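PDB 1PM4: YPM from Yersinia pseudotuberculosis, which acts as a superantigen and mitogen, probably stimulating T cells by engaging their receptors together with MHC class II molecules. Local coordinates for residues E33-L38 / P71-D76. Residues are numbered along the deposited sequence; the frame is centred on the assembly and turned at random.
Sequences ELYAVL and PLKYED
Lys73 runs out beside both Glu33 and Tyr35 on the outer face of an antiparallel strand pair. Its chain is extended beyond CG. It lies alongside the Tyr35 ring, pointing the same way, with CG at the ring edge, 4.1 Å from Tyr35 CD1. The Glu33 side chain crosses it obliquely, and Glu33 OE1 comes within 3.5 Å of Lys73 CD. The charged ends do not touch. A water joins them, donating to Glu33 OE1 and accepting from Lys73 NZ at 2.5 Å, a short distance. Tyr35 CG is anti to the backbone N (chi1 162°), so the ring also flanks Pro71, whose CB is 3.6 Å from Tyr35 CE1. Val37 CG2 packs against the same proline.

Leu34 and Tyr74 form a hydrogen-bonded pair with side chains on the inner face. They lie side by side, and Leu34 CD1 meets the edge of the Tyr74 ring. Leu34 N donates almost straight to Tyr74 O (2.8 Å, 177°), and Tyr74 N returns a bond to Leu34 O. Ala36 and Leu72 repeat this reciprocal pair of hydrogen bonds.

The segments belong to neighbouring strands, 32-39 and 72-78, of one four-stranded sheet of the jelly roll. Strand 96-103 flanks 32-39 on its other edge. Strand 72-78 is outermost in this sheet within the chain. On it, Glu75 OE1 is hydrogen-bonded to Tyr77 OH and forms a salt bridge to Lys87 of a second subunit. Inward, Leu34 packs on Trp84, and Ala36 and Leu72 on Trp86, of strand 84-90, while Tyr74 reaches strands 47-54 and 59-67 of the facing sheet.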
loop_
_atom_site.group_PDB
_atom_site.type_symbol
_atom_site.label_atom_id
_atom_site.label_comp_id
_atom_site.label_asym_id
_atom_site.label_seq_id
_atom_site.Cartn_x
_atom_site.Cartn_y
_atom_site.Cartn_z
ATOM N N GLU A 33 -13.856 7.626 -2.040
ATOM C CA GLU A 33 -12.591 7.568 -2.714
ATOM C C GLU A 33 -11.878 8.942 -2.610
ATOM O O GLU A 33 -12.461 10.012 -2.775
ATOM C CB GLU A 33 -12.759 7.148 -4.191
ATOM C CG GLU A 33 -11.527 7.283 -5.124
ATOM C CD GLU A 33 -11.878 7.143 -6.623
ATOM O OE1 GLU A 33 -12.254 6.024 -7.029
ATOM O OE2 GLU A 33 -11.794 8.135 -7.405
ATOM N N LEU A 34 -10.608 8.873 -2.351
ATOM C CA LEU A 34 -9.728 9.996 -2.474
ATOM C C LEU A 34 -9.093 9.788 -3.833
ATOM O O LEU A 34 -8.725 8.665 -4.167
ATOM C CB LEU A 34 -8.685 9.927 -1.391
ATOM C CG LEU A 34 -9.057 10.351 0.001
ATOM C CD1 LEU A 34 -7.841 10.190 0.912
ATOM C CD2 LEU A 34 -9.534 11.811 -0.001
ATOM N N TYR A 35 -8.967 10.849 -4.612
ATOM C CA TYR A 35 -8.369 10.799 -5.956
ATOM C C TYR A 35 -7.449 11.982 -6.062
ATOM O O TYR A 35 -7.757 13.068 -5.571
ATOM C CB TYR A 35 -9.465 10.860 -7.004
ATOM C CG TYR A 35 -9.011 11.233 -8.368
ATOM C CD1 TYR A 35 -8.749 10.270 -9.285
ATOM C CD2 TYR A 35 -8.833 12.562 -8.741
ATOM C CE1 TYR A 35 -8.322 10.595 -10.555
ATOM C CE2 TYR A 35 -8.387 12.892 -9.990
ATOM C CZ TYR A 35 -8.132 11.913 -10.889
ATOM O OH TYR A 35 -7.704 12.158 -12.181
ATOM N N ALA A 36 -6.303 11.787 -6.695
ATOM C CA ALA A 36 -5.476 12.918 -7.077
ATOM C C ALA A 36 -4.627 12.510 -8.245
ATOM O O ALA A 36 -4.368 11.352 -8.455
ATOM C CB ALA A 36 -4.586 13.426 -5.930
ATOM N N VAL A 37 -4.268 13.491 -9.048
ATOM C CA VAL A 37 -3.276 13.271 -10.160
ATOM C C VAL A 37 -2.452 14.521 -10.255
ATOM O O VAL A 37 -2.981 15.635 -10.173
ATOM C CB VAL A 37 -3.919 12.918 -11.512
ATOM C CG1 VAL A 37 -4.842 14.025 -11.980
ATOM C CG2 VAL A 37 -2.861 12.504 -12.500
ATOM N N LEU A 38 -1.139 14.326 -10.362
ATOM C CA LEU A 38 -0.150 15.362 -10.533
ATOM C C LEU A 38 0.180 15.601 -11.966
ATOM O O LEU A 38 0.357 14.641 -12.690
ATOM C CB LEU A 38 1.115 14.947 -9.819
ATOM C CG LEU A 38 2.221 16.007 -9.744
ATOM C CD1 LEU A 38 1.801 17.310 -9.044
ATOM C CD2 LEU A 38 3.412 15.337 -8.980
ATOM N N PRO A 71 -2.886 8.674 -11.932
ATOM C CA PRO A 71 -3.784 8.935 -10.791
ATOM C C PRO A 71 -3.632 7.955 -9.646
ATOM O O PRO A 71 -3.268 6.783 -9.847
ATOM C CB PRO A 71 -5.203 8.953 -11.386
ATOM C CG PRO A 71 -5.044 8.699 -12.834
ATOM C CD PRO A 71 -3.599 8.479 -13.213
ATOM N N LEU A 72 -3.829 8.485 -8.445
ATOM C CA LEU A 72 -3.771 7.804 -7.189
ATOM C C LEU A 72 -5.199 7.779 -6.685
ATOM O O LEU A 72 -5.817 8.843 -6.535
ATOM C CB LEU A 72 -2.936 8.610 -6.246
ATOM C CG LEU A 72 -2.353 8.021 -5.003
ATOM C CD1 LEU A 72 -1.032 8.785 -4.685
ATOM C CD2 LEU A 72 -3.359 8.029 -3.844
ATOM N N LYS A 73 -5.707 6.588 -6.433
ATOM C CA LYS A 73 -7.049 6.410 -5.854
ATOM C C LYS A 73 -6.940 5.562 -4.627
ATOM O O LYS A 73 -6.150 4.601 -4.619
ATOM C CB LYS A 73 -7.961 5.695 -6.832
ATOM C CG LYS A 73 -8.125 6.376 -8.138
ATOM C CD LYS A 73 -9.301 5.833 -8.897
ATOM C CE LYS A 73 -9.287 6.311 -10.323
ATOM N NZ LYS A 73 -10.366 5.753 -11.109
ATOM N N TYR A 74 -7.750 5.894 -3.620
ATOM C CA TYR A 74 -7.741 5.193 -2.333
ATOM C C TYR A 74 -9.087 5.321 -1.620
ATOM O O TYR A 74 -9.586 6.396 -1.438
ATOM C CB TYR A 74 -6.627 5.763 -1.443
ATOM C CG TYR A 74 -6.666 5.299 -0.010
ATOM C CD1 TYR A 74 -6.124 4.109 0.374
ATOM C CD2 TYR A 74 -7.295 6.075 0.925
ATOM C CE1 TYR A 74 -6.230 3.702 1.707
ATOM C CE2 TYR A 74 -7.392 5.691 2.235
ATOM C CZ TYR A 74 -6.879 4.519 2.613
ATOM O OH TYR A 74 -6.996 4.233 3.981
ATOM N N GLU A 75 -9.672 4.207 -1.190
ATOM C CA GLU A 75 -10.966 4.223 -0.559
ATOM C C GLU A 75 -10.807 4.052 0.895
ATOM O O GLU A 75 -10.177 3.113 1.308
ATOM C CB GLU A 75 -11.866 3.030 -1.016
ATOM C CG GLU A 75 -12.080 2.914 -2.464
ATOM C CD GLU A 75 -13.262 2.072 -2.866
ATOM O OE1 GLU A 75 -13.909 1.468 -2.046
ATOM O OE2 GLU A 75 -13.426 2.043 -4.034
ATOM N N ASP A 76 -11.483 4.912 1.647
ATOM C CA ASP A 76 -11.513 4.956 3.088
ATOM C C ASP A 76 -12.968 5.044 3.528
ATOM O O ASP A 76 -13.685 5.904 3.022
ATOM C CB ASP A 76 -10.814 6.278 3.496
ATOM C CG ASP A 76 -10.477 6.317 4.912
ATOM O OD1 ASP A 76 -11.422 6.437 5.711
ATOM O OD2 ASP A 76 -9.293 6.200 5.311
HETATM O O HOH W 1 -12.402 5.293 -9.664
#